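Local coordinates for protein AxyAgu115A (Amphibacillus xylanus NBRC 15112, PDB 6NPS) that acts as a family GH115 alpha-glucuronidase, a hydrolase that probably releases glucuronic acid side groups from arabinoglucuronoxylan, at residues A[40-45]-A[134-139]; A[67-72]-A[121-126]; A[87-92]-A[158-163]; A[97-102]-A[127-132]. The protein carries 3 engineered substitutions. All blocks are in the same frame, centred on the assembly; numbering follows the deposited sequence.

Contact 1 (A[40-45]-A[134-139])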
loop_
_atom_site.group_PDB
_atom_site.type_symbol
_atom_site.label_atom_id
_atom_site.label_comp_id
_atom_site.label_asym_id
_atom_site.label_seq_id
_atom_site.Cartn_x
_atom_site.Cartn_y
_atom_site.Cartn_z
ATOM N N MET A 40 -35.184 -51.356 0.812
ATOM C CA MET A 40 -35.110 -52.417 -0.194
ATOM C C MET A 40 -34.186 -52.025 -1.326
ATOM O O MET A 40 -33.491 -52.880 -1.898
ATOM C CB MET A 40 -36.484 -52.744 -0.761
ATOM C CG MET A 40 -37.418 -53.379 0.260
ATOM S SD MET A 40 -38.900 -54.125 -0.461
ATOM C CE MET A 40 -39.069 -53.155 -1.967
ATOM N N HIS A 41 -34.173 -50.741 -1.683
ATOM C CA HIS A 41 -33.213 -50.324 -2.691
ATOM C C HIS A 41 -31.783 -50.429 -2.156
ATOM O O HIS A 41 -30.882 -50.829 -2.890
ATOM C CB HIS A 41 -33.523 -48.912 -3.190
ATOM C CG HIS A 41 -32.620 -48.492 -4.296
ATOM N ND1 HIS A 41 -31.543 -47.654 -4.096
ATOM C CD2 HIS A 41 -32.563 -48.882 -5.593
ATOM C CE1 HIS A 41 -30.887 -47.506 -5.236
ATOM N NE2 HIS A 41 -31.487 -48.239 -6.160
ATOM N N ASP A 42 -31.565 -50.117 -0.869
ATOM C CA ASP A 42 -30.252 -50.326 -0.256
ATOM C C ASP A 42 -29.842 -51.805 -0.301
ATOM O O ASP A 42 -28.679 -52.127 -0.580
ATOM C CB ASP A 42 -30.253 -49.803 1.186
ATOM C CG ASP A 42 -30.558 -48.279 1.293
ATOM O OD1 ASP A 42 -30.620 -47.566 0.260
ATOM O OD2 ASP A 42 -30.756 -47.801 2.434
ATOM N N VAL A 43 -30.786 -52.720 -0.055
ATOM C CA VAL A 43 -30.473 -54.143 -0.171
ATOM C C VAL A 43 -30.000 -54.470 -1.588
ATOM O O VAL A 43 -29.017 -55.201 -1.783
ATOM C CB VAL A 43 -31.694 -54.986 0.241
ATOM C CG1 VAL A 43 -31.476 -56.491 -0.065
ATOM C CG2 VAL A 43 -32.023 -54.747 1.747
ATOM N N GLU A 44 -30.693 -53.940 -2.596
ATOM C CA GLU A 44 -30.289 -54.170 -3.983
ATOM C C GLU A 44 -28.889 -53.625 -4.269
ATOM O O GLU A 44 -28.133 -54.213 -5.053
ATOM C CB GLU A 44 -31.300 -53.536 -4.938
ATOM C CG GLU A 44 -30.960 -53.692 -6.411
ATOM C CD GLU A 44 -31.915 -52.908 -7.310
ATOM O OE1 GLU A 44 -31.654 -52.842 -8.535
ATOM O OE2 GLU A 44 -32.929 -52.366 -6.797
ATOM N N LEU A 45 -28.514 -52.505 -3.654
ATOM C CA LEU A 45 -27.187 -51.965 -3.946
ATOM C C LEU A 45 -26.095 -52.827 -3.344
ATOM O O LEU A 45 -24.991 -52.907 -3.903
ATOM C CB LEU A 45 -27.054 -50.548 -3.407
ATOM C CG LEU A 45 -27.939 -49.487 -4.059
ATOM C CD1 LEU A 45 -27.741 -48.182 -3.299
ATOM C CD2 LEU A 45 -27.574 -49.320 -5.531
ATOM N N LEU A 134 -26.028 -53.122 6.908
ATOM C CA LEU A 134 -25.614 -53.592 5.600
ATOM C C LEU A 134 -24.516 -52.743 5.013
ATOM O O LEU A 134 -24.110 -53.016 3.879
ATOM C CB LEU A 134 -26.778 -53.609 4.630
ATOM C CG LEU A 134 -27.881 -54.569 5.073
ATOM C CD1 LEU A 134 -29.056 -54.469 4.134
ATOM C CD2 LEU A 134 -27.299 -55.940 5.072
ATOM N N GLY A 135 -24.034 -51.730 5.742
ATOM C CA GLY A 135 -22.906 -50.940 5.267
ATOM C C GLY A 135 -23.286 -49.747 4.409
ATOM O O GLY A 135 -22.428 -49.197 3.716
ATOM N N VAL A 136 -24.539 -49.325 4.436
ATOM C CA VAL A 136 -24.994 -48.256 3.562
ATOM C C VAL A 136 -24.875 -46.927 4.296
ATOM O O VAL A 136 -25.378 -46.764 5.413
ATOM C CB VAL A 136 -26.427 -48.521 3.088
ATOM C CG1 VAL A 136 -26.952 -47.359 2.223
ATOM C CG2 VAL A 136 -26.464 -49.855 2.344
ATOM N N SER A 137 -24.206 -45.978 3.666
ATOM C CA SER A 137 -24.003 -44.685 4.281
ATOM C C SER A 137 -25.285 -43.848 4.257
ATOM O O SER A 137 -26.082 -43.955 3.324
ATOM C CB SER A 137 -22.888 -43.938 3.536
ATOM O OG SER A 137 -22.861 -42.597 3.968
ATOM N N PRO A 138 -25.486 -42.983 5.255
ATOM C CA PRO A 138 -26.583 -41.995 5.184
ATOM C C PRO A 138 -26.533 -41.094 3.959
ATOM O O PRO A 138 -27.528 -40.438 3.644
ATOM C CB PRO A 138 -26.384 -41.153 6.457
ATOM C CG PRO A 138 -25.522 -41.950 7.343
ATOM C CD PRO A 138 -24.705 -42.885 6.505
ATOM N N LEU A 139 -25.377 -40.973 3.333
ATOM C CA LEU A 139 -25.147 -40.166 2.142
ATOM C C LEU A 139 -25.261 -40.970 0.859
ATOM O O LEU A 139 -24.905 -40.456 -0.213
ATOM C CB LEU A 139 -23.760 -39.512 2.209
ATOM C CG LEU A 139 -23.403 -38.907 3.573
ATOM C CD1 LEU A 139 -21.967 -38.380 3.587
ATOM C CD2 LEU A 139 -24.410 -37.806 3.917
#
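Asp42 and Val43 of helix 30-47 meet Val136 and Leu134, which lie where helix 120-133 ends in a Schellman motif. Gly135 closes that helix. Its phi is positive, at 89°, and a side chain there would press on the carbonyl O of Leu134. Leu134 before it and Val136 after it face Val43 and Asp42, successive residues of the other helix.

The direct contact is van der Waals packing. Val43 CG2 touches Leu134 CD1 at 3.8 Å, one methyl against another. Val136 lies against the side of Asp42: its CG2 is 4.0 Å from Asp42 CB, and its CG1 is 3.8 Å from Asp42 CG. CG1 of Val136 points anti to its own backbone N (chi1 177°), and this branch reaches the carboxylate while CG2 stays by the methylene.

The polar interactions lead outside the pair. Asp42 is buried, and its OD2 forms a salt bridge with Arg207 of helix 195-207. Val136 also packs on Arg207, so the same arginine serves both sides of the contact. This is structural packing. It joins two helices of the N-terminal region to helix 195-207.

Beyond Val136 the loop is fixed by an ST turn. Ser137 OG is also hydrogen-bonded to Gln493 OE1 of helix 482-494. In the turn itself, Leu139 N donates to Ser137 OG over 3.1 Å, with a nearly straight N-H...O angle of 165°.

Contact 2 (A[67-72]-A[121-126])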
loop_
_atom_site.group_PDB
_atom_site.type_symbol
_atom_site.label_atom_id
_atom_site.label_comp_id
_atom_site.label_asym_id
_atom_site.label_seq_id
_atom_site.Cartn_x
_atom_site.Cartn_y
_atom_site.Cartn_z
ATOM N N TYR A 67 -41.244 -55.545 9.891
ATOM C CA TYR A 67 -41.138 -54.211 10.456
ATOM C C TYR A 67 -42.526 -53.636 10.735
ATOM O O TYR A 67 -43.531 -54.069 10.169
ATOM C CB TYR A 67 -40.366 -53.285 9.522
ATOM C CG TYR A 67 -41.127 -52.913 8.263
ATOM C CD1 TYR A 67 -41.020 -53.686 7.110
ATOM C CD2 TYR A 67 -41.978 -51.790 8.242
ATOM C CE1 TYR A 67 -41.726 -53.366 5.971
ATOM C CE2 TYR A 67 -42.696 -51.461 7.103
ATOM C CZ TYR A 67 -42.560 -52.248 5.971
ATOM O OH TYR A 67 -43.253 -51.917 4.831
ATOM N N GLY A 68 -42.579 -52.649 11.613
ATOM C CA GLY A 68 -43.858 -52.069 11.966
ATOM C C GLY A 68 -43.702 -51.038 13.054
ATOM O O GLY A 68 -42.640 -50.908 13.679
ATOM N N THR A 69 -44.792 -50.289 13.253
ATOM C CA THR A 69 -44.944 -49.297 14.309
ATOM C C THR A 69 -45.928 -49.845 15.323
ATOM O O THR A 69 -47.012 -50.324 14.947
ATOM C CB THR A 69 -45.468 -47.963 13.753
ATOM O OG1 THR A 69 -44.644 -47.531 12.664
ATOM C CG2 THR A 69 -45.471 -46.875 14.836
ATOM N N VAL A 70 -45.550 -49.816 16.603
ATOM C CA VAL A 70 -46.456 -50.317 17.635
ATOM C C VAL A 70 -47.804 -49.613 17.506
ATOM O O VAL A 70 -47.867 -48.413 17.213
ATOM C CB VAL A 70 -45.862 -50.095 19.041
ATOM C CG1 VAL A 70 -46.869 -50.564 20.107
ATOM C CG2 VAL A 70 -44.548 -50.825 19.235
ATOM N N GLY A 71 -48.894 -50.365 17.697
ATOM C CA GLY A 71 -50.200 -49.789 17.515
ATOM C C GLY A 71 -50.643 -49.658 16.076
ATOM O O GLY A 71 -51.772 -49.236 15.829
ATOM N N HIS A 72 -49.802 -50.019 15.118
ATOM C CA HIS A 72 -50.159 -49.986 13.707
ATOM C C HIS A 72 -49.721 -51.272 13.028
ATOM O O HIS A 72 -49.371 -51.272 11.838
ATOM C CB HIS A 72 -49.515 -48.795 12.993
ATOM C CG HIS A 72 -49.964 -47.461 13.491
ATOM N ND1 HIS A 72 -51.227 -46.963 13.252
ATOM C CD2 HIS A 72 -49.309 -46.510 14.195
ATOM C CE1 HIS A 72 -51.333 -45.766 13.801
ATOM N NE2 HIS A 72 -50.177 -45.463 14.365
ATOM N N ARG A 121 -41.350 -42.192 13.557
ATOM C CA ARG A 121 -39.935 -41.919 13.326
ATOM C C ARG A 121 -39.035 -42.999 13.945
ATOM O O ARG A 121 -37.972 -43.298 13.387
ATOM C CB ARG A 121 -39.581 -40.514 13.856
ATOM C CG ARG A 121 -39.945 -39.342 12.899
ATOM C CD ARG A 121 -39.444 -37.974 13.462
ATOM N NE ARG A 121 -40.112 -37.631 14.720
ATOM C CZ ARG A 121 -41.336 -37.109 14.768
ATOM N NH1 ARG A 121 -41.994 -36.862 13.634
ATOM N NH2 ARG A 121 -41.904 -36.836 15.943
ATOM N N GLY A 122 -39.439 -43.584 15.080
ATOM C CA GLY A 122 -38.726 -44.731 15.624
ATOM C C GLY A 122 -38.652 -45.884 14.638
ATOM O O GLY A 122 -37.615 -46.542 14.518
ATOM N N THR A 123 -39.762 -46.178 13.949
ATOM C CA THR A 123 -39.713 -47.236 12.941
ATOM C C THR A 123 -38.766 -46.860 11.825
ATOM O O THR A 123 -37.967 -47.688 11.361
ATOM C CB THR A 123 -41.112 -47.504 12.377
ATOM O OG1 THR A 123 -42.052 -47.628 13.455
ATOM C CG2 THR A 123 -41.152 -48.798 11.551
ATOM N N ILE A 124 -38.806 -45.593 11.406
ATOM C CA ILE A 124 -37.958 -45.152 10.304
ATOM C C ILE A 124 -36.497 -45.271 10.670
ATOM O O ILE A 124 -35.677 -45.713 9.846
ATOM C CB ILE A 124 -38.329 -43.712 9.904
ATOM C CG1 ILE A 124 -39.699 -43.759 9.216
ATOM C CG2 ILE A 124 -37.215 -43.102 9.056
ATOM C CD1 ILE A 124 -40.322 -42.355 8.877
ATOM N N TYR A 125 -36.136 -44.872 11.902
ATOM C CA TYR A 125 -34.748 -45.011 12.352
ATOM C C TYR A 125 -34.323 -46.476 12.430
ATOM O O TYR A 125 -33.162 -46.800 12.166
ATOM C CB TYR A 125 -34.565 -44.341 13.721
ATOM C CG TYR A 125 -34.846 -42.848 13.689
ATOM C CD1 TYR A 125 -34.688 -42.107 12.511
ATOM C CD2 TYR A 125 -35.226 -42.181 14.837
ATOM C CE1 TYR A 125 -34.956 -40.717 12.485
ATOM C CE2 TYR A 125 -35.495 -40.795 14.821
ATOM C CZ TYR A 125 -35.368 -40.080 13.656
ATOM O OH TYR A 125 -35.651 -38.728 13.699
ATOM N N GLY A 126 -35.252 -47.367 12.771
ATOM C CA GLY A 126 -34.910 -48.782 12.860
ATOM C C GLY A 126 -34.707 -49.412 11.491
ATOM O O GLY A 126 -33.805 -50.240 11.302
#
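Thr69 and Thr123 cross at about a right angle and meet through their hydroxyls. Thr69 OG1 and Thr123 OG1 are 2.7 Å apart and hydrogen-bonded. Either could be the donor. Thr69 stands at the end of strand 64-69, an outer strand of the four-stranded mixed sheet. Thr123 lies in the first turn of helix 120-133, which packs against this sheet as in an alpha/beta layered domain.

Thr123 points at the strand and straddles the carbonyl of Gly68 with both branches. Its CG2 is 3.3 Å from Gly68 O, a van der Waals approach. The hydroxyl lies beside the helix backbone N, anti to the carbonyl carbon (chi1 -48°). There OG1 can face Thr69 and also bond to the carbonyl O of Asp119, one helical turn back. Thr69 OG1 likewise lies beside its own backbone N, and from there it meets Thr123 OG1. Thr69 CB is 3.4 Å from Thr123 OG1.

Gly68 has no side chain, and its backbone bonds to Ile115 and Gly117 of the adjacent strand 109-117. After Thr69 the chain leaves the sheet through a type II beta turn, in which His72 N donates to Thr69 O over 2.8 Å. Val32 of helix 30-47 also touches Thr123.

All three contacting residues are buried. The hydroxyl pair therefore gives the helix a short polar link to the strand within a packed interior, and Thr123 OG1 has two hydrogen-bond partners there.

Contact 3 (A[87-92]-A[158-163])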
loop_
_atom_site.group_PDB
_atom_site.type_symbol
_atom_site.label_atom_id
_atom_site.label_comp_id
_atom_site.label_asym_id
_atom_site.label_seq_id
_atom_site.Cartn_x
_atom_site.Cartn_y
_atom_site.Cartn_z
ATOM N N LEU A 87 -42.699 -55.783 23.709
ATOM C CA LEU A 87 -42.991 -54.412 23.316
ATOM C C LEU A 87 -43.065 -53.452 24.497
ATOM O O LEU A 87 -43.032 -52.235 24.276
ATOM C CB LEU A 87 -44.305 -54.370 22.537
ATOM C CG LEU A 87 -44.257 -54.965 21.131
ATOM C CD1 LEU A 87 -45.621 -54.772 20.413
ATOM C CD2 LEU A 87 -43.071 -54.388 20.321
ATOM N N THR A 88 -43.160 -53.937 25.737
ATOM C CA THR A 88 -43.120 -52.975 26.837
ATOM C C THR A 88 -41.768 -52.279 26.930
ATOM O O THR A 88 -41.670 -51.223 27.555
ATOM C CB THR A 88 -43.429 -53.641 28.169
ATOM O OG1 THR A 88 -42.346 -54.518 28.504
ATOM C CG2 THR A 88 -44.742 -54.432 28.080
ATOM N N GLU A 89 -40.732 -52.828 26.306
ATOM C CA GLU A 89 -39.435 -52.162 26.317
ATOM C C GLU A 89 -39.445 -50.834 25.558
ATOM O O GLU A 89 -38.585 -49.979 25.802
ATOM C CB GLU A 89 -38.381 -53.077 25.709
ATOM C CG GLU A 89 -37.576 -53.842 26.707
ATOM C CD GLU A 89 -36.576 -54.754 26.031
ATOM O OE1 GLU A 89 -37.003 -55.781 25.457
ATOM O OE2 GLU A 89 -35.369 -54.437 26.065
ATOM N N ILE A 90 -40.341 -50.654 24.592
ATOM C CA ILE A 90 -40.315 -49.460 23.752
ATOM C C ILE A 90 -41.622 -48.689 23.757
ATOM O O ILE A 90 -41.630 -47.532 23.306
ATOM C CB ILE A 90 -39.929 -49.794 22.295
ATOM C CG1 ILE A 90 -41.086 -50.535 21.604
ATOM C CG2 ILE A 90 -38.575 -50.574 22.226
ATOM C CD1 ILE A 90 -40.812 -50.828 20.115
ATOM N N ALA A 91 -42.722 -49.287 24.235
ATOM C CA ALA A 91 -44.035 -48.650 24.182
ATOM C C ALA A 91 -44.026 -47.307 24.902
ATOM O O ALA A 91 -43.502 -47.186 26.017
ATOM C CB ALA A 91 -45.090 -49.563 24.814
ATOM N N GLY A 92 -44.633 -46.304 24.271
ATOM C CA GLY A 92 -44.711 -44.983 24.850
ATOM C C GLY A 92 -43.465 -44.120 24.725
ATOM O O GLY A 92 -43.555 -42.910 24.960
ATOM N N ASP A 158 -29.885 -64.590 18.385
ATOM C CA ASP A 158 -30.502 -63.838 19.473
ATOM C C ASP A 158 -30.075 -62.371 19.464
ATOM O O ASP A 158 -30.102 -61.720 20.516
ATOM C CB ASP A 158 -30.175 -64.476 20.823
ATOM C CG ASP A 158 -28.680 -64.584 21.076
ATOM O OD1 ASP A 158 -27.891 -64.274 20.159
ATOM O OD2 ASP A 158 -28.292 -64.996 22.191
ATOM N N TYR A 159 -29.655 -61.853 18.306
ATOM C CA TYR A 159 -29.381 -60.426 18.178
ATOM C C TYR A 159 -30.559 -59.632 18.714
ATOM O O TYR A 159 -31.712 -59.947 18.424
ATOM C CB TYR A 159 -29.113 -60.037 16.722
ATOM C CG TYR A 159 -28.411 -58.720 16.641
ATOM C CD1 TYR A 159 -29.121 -57.507 16.695
ATOM C CD2 TYR A 159 -27.026 -58.669 16.554
ATOM C CE1 TYR A 159 -28.457 -56.296 16.650
ATOM C CE2 TYR A 159 -26.350 -57.468 16.508
ATOM C CZ TYR A 159 -27.056 -56.286 16.550
ATOM O OH TYR A 159 -26.336 -55.112 16.509
ATOM N N LYS A 160 -30.265 -58.619 19.532
ATOM C CA LYS A 160 -31.304 -57.758 20.090
ATOM C C LYS A 160 -30.687 -56.418 20.450
ATOM O O LYS A 160 -29.687 -56.363 21.166
ATOM C CB LYS A 160 -31.967 -58.383 21.330
ATOM C CG LYS A 160 -33.041 -57.475 21.991
ATOM C CD LYS A 160 -33.316 -57.953 23.434
ATOM C CE LYS A 160 -34.541 -57.319 24.040
ATOM N NZ LYS A 160 -34.809 -57.820 25.432
ATOM N N TYR A 161 -31.280 -55.342 19.943
ATOM C CA TYR A 161 -30.830 -53.998 20.253
ATOM C C TYR A 161 -32.071 -53.137 20.427
ATOM O O TYR A 161 -32.993 -53.238 19.610
ATOM C CB TYR A 161 -29.919 -53.445 19.137
ATOM C CG TYR A 161 -29.567 -51.992 19.332
ATOM C CD1 TYR A 161 -28.772 -51.589 20.405
ATOM C CD2 TYR A 161 -30.074 -51.015 18.485
ATOM C CE1 TYR A 161 -28.478 -50.253 20.611
ATOM C CE2 TYR A 161 -29.769 -49.671 18.669
ATOM C CZ TYR A 161 -28.984 -49.294 19.733
ATOM O OH TYR A 161 -28.683 -47.958 19.909
ATOM N N VAL A 162 -32.109 -52.337 21.508
ATOM C CA VAL A 162 -33.173 -51.362 21.788
ATOM C C VAL A 162 -32.523 -49.971 21.836
ATOM O O VAL A 162 -31.691 -49.710 22.717
ATOM C CB VAL A 162 -33.894 -51.670 23.114
ATOM C CG1 VAL A 162 -34.959 -50.624 23.421
ATOM C CG2 VAL A 162 -34.494 -53.098 23.126
ATOM N N SER A 163 -32.863 -49.088 20.890
ATOM C CA SER A 163 -32.233 -47.761 20.846
ATOM C C SER A 163 -32.656 -46.936 22.070
ATOM O O SER A 163 -33.558 -47.320 22.824
ATOM C CB SER A 163 -32.606 -47.045 19.545
ATOM O OG SER A 163 -34.010 -46.758 19.508
#
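Lys160 NZ donates to Glu89 OE1 over 3.0 Å, and the pair forms a salt bridge. The ammonium meets the oxygen on its syn side, 25° out of the carboxylate plane. The two side chains arrive from opposite directions. Lys160 is fully extended from CG outward, and this length carries NZ from the strand to the loop.

The second carboxylate oxygen faces a methyl group: Glu89 OE2 is 3.3 Å from Val162 CG2. The other methyl of Val162, CG1, packs on Ile90 CG2 at 3.8 Å. The charged pair lies nearer the solvent; Ile90, on the apolar side, is buried. An alanine in place of Glu89 would probably leave the Lys160 ammonium without this carboxylate and uncover one side of Val162.

Segment 87-92 begins with a short 3-10 turn, in which Leu87 O accepts from both Ile90 N and Ala91 N. It belongs to the connection between helix 74-81 and strand 97-106. Its partner, strand 160-162, is an outer strand of the mixed sheet and pairs with strand 97-106. Val162 also touches Leu98 on that strand, while Ile90 reaches Ala116 of strand 109-117, so the loop lies across three neighbouring strands.

Contact 4 (A[97-102]-A[127-132])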
loop_
_atom_site.group_PDB
_atom_site.type_symbol
_atom_site.label_atom_id
_atom_site.label_comp_id
_atom_site.label_asym_id
_atom_site.label_seq_id
_atom_site.Cartn_x
_atom_site.Cartn_y
_atom_site.Cartn_z
ATOM N N PHE A 97 -36.521 -47.733 18.788
ATOM C CA PHE A 97 -36.923 -48.956 18.099
ATOM C C PHE A 97 -36.290 -50.171 18.755
ATOM O O PHE A 97 -35.312 -50.074 19.502
ATOM C CB PHE A 97 -36.572 -48.909 16.596
ATOM C CG PHE A 97 -35.117 -48.748 16.334
ATOM C CD1 PHE A 97 -34.291 -49.860 16.246
ATOM C CD2 PHE A 97 -34.564 -47.488 16.194
ATOM C CE1 PHE A 97 -32.922 -49.708 16.003
ATOM C CE2 PHE A 97 -33.212 -47.328 15.950
ATOM C CZ PHE A 97 -32.389 -48.448 15.859
ATOM N N LEU A 98 -36.903 -51.313 18.482
ATOM C CA LEU A 98 -36.392 -52.634 18.816
ATOM C C LEU A 98 -35.948 -53.292 17.521
ATOM O O LEU A 98 -36.657 -53.227 16.510
ATOM C CB LEU A 98 -37.485 -53.467 19.493
ATOM C CG LEU A 98 -37.279 -54.975 19.629
ATOM C CD1 LEU A 98 -36.246 -55.291 20.736
ATOM C CD2 LEU A 98 -38.614 -55.644 19.920
ATOM N N PHE A 99 -34.765 -53.916 17.548
ATOM C CA PHE A 99 -34.138 -54.504 16.367
ATOM C C PHE A 99 -33.713 -55.888 16.855
ATOM O O PHE A 99 -32.738 -56.015 17.607
ATOM C CB PHE A 99 -32.966 -53.617 15.923
ATOM C CG PHE A 99 -32.308 -54.013 14.633
ATOM C CD1 PHE A 99 -32.665 -53.385 13.439
ATOM C CD2 PHE A 99 -31.266 -54.946 14.635
ATOM C CE1 PHE A 99 -32.015 -53.706 12.243
ATOM C CE2 PHE A 99 -30.598 -55.294 13.450
ATOM C CZ PHE A 99 -30.980 -54.667 12.246
ATOM N N GLN A 100 -34.470 -56.925 16.501
ATOM C CA GLN A 100 -34.297 -58.197 17.181
ATOM C C GLN A 100 -34.519 -59.347 16.213
ATOM O O GLN A 100 -35.493 -59.338 15.452
ATOM C CB GLN A 100 -35.273 -58.311 18.362
ATOM C CG GLN A 100 -35.081 -59.565 19.156
ATOM C CD GLN A 100 -36.009 -59.644 20.354
ATOM O OE1 GLN A 100 -36.871 -58.788 20.538
ATOM N NE2 GLN A 100 -35.842 -60.687 21.167
ATOM N N VAL A 101 -33.643 -60.375 16.292
ATOM C CA VAL A 101 -33.818 -61.600 15.514
ATOM C C VAL A 101 -34.641 -62.562 16.341
ATOM O O VAL A 101 -34.416 -62.701 17.555
ATOM C CB VAL A 101 -32.462 -62.218 15.117
ATOM C CG1 VAL A 101 -32.638 -63.577 14.483
ATOM C CG2 VAL A 101 -31.701 -61.282 14.191
ATOM N N VAL A 102 -35.598 -63.243 15.694
ATOM C CA VAL A 102 -36.545 -64.104 16.391
ATOM C C VAL A 102 -36.686 -65.404 15.606
ATOM O O VAL A 102 -36.565 -65.438 14.375
ATOM C CB VAL A 102 -37.922 -63.415 16.570
ATOM C CG1 VAL A 102 -37.820 -62.191 17.522
ATOM C CG2 VAL A 102 -38.431 -62.985 15.238
ATOM N N LEU A 127 -35.547 -49.030 10.522
ATOM C CA LEU A 127 -35.327 -49.419 9.129
ATOM C C LEU A 127 -33.957 -48.967 8.635
ATOM O O LEU A 127 -33.184 -49.764 8.091
ATOM C CB LEU A 127 -36.438 -48.852 8.260
ATOM C CG LEU A 127 -37.725 -49.664 8.430
ATOM C CD1 LEU A 127 -38.903 -48.912 7.831
ATOM C CD2 LEU A 127 -37.633 -51.083 7.819
ATOM N N PHE A 128 -33.608 -47.702 8.860
ATOM C CA PHE A 128 -32.297 -47.260 8.416
ATOM C C PHE A 128 -31.175 -47.890 9.244
ATOM O O PHE A 128 -30.031 -47.944 8.781
ATOM C CB PHE A 128 -32.234 -45.738 8.473
ATOM C CG PHE A 128 -32.972 -45.052 7.336
ATOM C CD1 PHE A 128 -32.953 -45.586 6.042
ATOM C CD2 PHE A 128 -33.673 -43.865 7.556
ATOM C CE1 PHE A 128 -33.594 -44.924 4.972
ATOM C CE2 PHE A 128 -34.315 -43.204 6.500
ATOM C CZ PHE A 128 -34.264 -43.732 5.205
ATOM N N HIS A 129 -31.464 -48.372 10.455
ATOM C CA HIS A 129 -30.460 -49.152 11.183
ATOM C C HIS A 129 -30.114 -50.426 10.416
ATOM O O HIS A 129 -28.942 -50.823 10.352
ATOM C CB HIS A 129 -30.968 -49.477 12.590
ATOM C CG HIS A 129 -29.911 -49.966 13.523
ATOM N ND1 HIS A 129 -28.986 -49.130 14.114
ATOM C CD2 HIS A 129 -29.649 -51.213 13.994
ATOM C CE1 HIS A 129 -28.201 -49.840 14.908
ATOM N NE2 HIS A 129 -28.574 -51.108 14.842
ATOM N N LEU A 130 -31.112 -51.075 9.805
ATOM C CA LEU A 130 -30.790 -52.213 8.944
ATOM C C LEU A 130 -29.853 -51.776 7.825
ATOM O O LEU A 130 -28.827 -52.422 7.557
ATOM C CB LEU A 130 -32.072 -52.826 8.367
ATOM C CG LEU A 130 -31.840 -53.860 7.246
ATOM C CD1 LEU A 130 -30.827 -54.981 7.670
ATOM C CD2 LEU A 130 -33.188 -54.492 6.781
ATOM N N SER A 131 -30.179 -50.644 7.190
ATOM C CA SER A 131 -29.334 -50.069 6.141
ATOM C C SER A 131 -27.898 -49.861 6.616
ATOM O O SER A 131 -26.930 -50.220 5.914
ATOM C CB SER A 131 -29.983 -48.749 5.710
ATOM O OG SER A 131 -29.708 -48.484 4.363
ATOM N N GLU A 132 -27.757 -49.357 7.843
ATOM C CA GLU A 132 -26.443 -49.135 8.449
ATOM C C GLU A 132 -25.661 -50.440 8.651
ATOM O O GLU A 132 -24.463 -50.495 8.371
ATOM C CB GLU A 132 -26.587 -48.397 9.781
ATOM C CG GLU A 132 -25.269 -48.143 10.495
ATOM C CD GLU A 132 -25.458 -47.491 11.852
ATOM O OE1 GLU A 132 -26.480 -46.800 12.043
ATOM O OE2 GLU A 132 -24.583 -47.668 12.725
#
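The imidazole of His129 stands edge-on over the ring of Phe99, a T-shaped pair in which the histidine supplies the edge. His129 CD2 sits above the centre of the Phe99 face, and the two ring planes are turned by 80°. The centroids are 4.9 Å apart. Phe97 joins them to make an aromatic cluster. Its CZ is 3.7 Å from His129 CB, and its CE1 lies over a face of the imidazole.

Phe97 and Phe99 both point from strand 97-102 toward the helix. His129 CG is anti to the backbone N (chi1 -166°), which carries the imidazole off the helix, its CD2 edge over the Phe99 face and one of its own faces against Phe97 CE1. Leu130 adds an apolar contact at the Phe99 edge, with its CB 4.0 Å from Phe99 CE1. The axes of segments 127-132 and 97-102 come within 9.7 Å of each other and cross at -52°.

A leucine at the position of Phe99 would probably take away the flat face under His129 CD2 and leave the imidazole freer to turn.

The cluster packs helix 120-133 onto a face of the mixed sheet. Tyr161 of strand 160-162 brings another ring to His129, the two planes nearly parallel. The C-H at CD2, next to NE2, is probably slightly polarised, so its approach to the Phe99 pi cloud is likely to be mildly attractive.

All four contacts lie in one region of sheet and helices near the N-terminus, clustered to one side of the molecule. Contact 4 is the hub. Its centre is about 10 Å from those of contacts 2 and 3 and about 13 Å from that of contact 1. Contacts 1, 2 and 4 draw on helix 120-133 or the loop that follows it. Val136 N is 3.0 Å from Ser131 O, a probable hydrogen bond joining contacts 1 and 4. Contacts 3 and 4 share paired strands, with Phe99 N 2.8 Å from Tyr161 O. Val70 packs on Ile90, joining contacts 2 and 3. A glycerol, probably from crystallisation, lies about 4 Å from the His129 side chain.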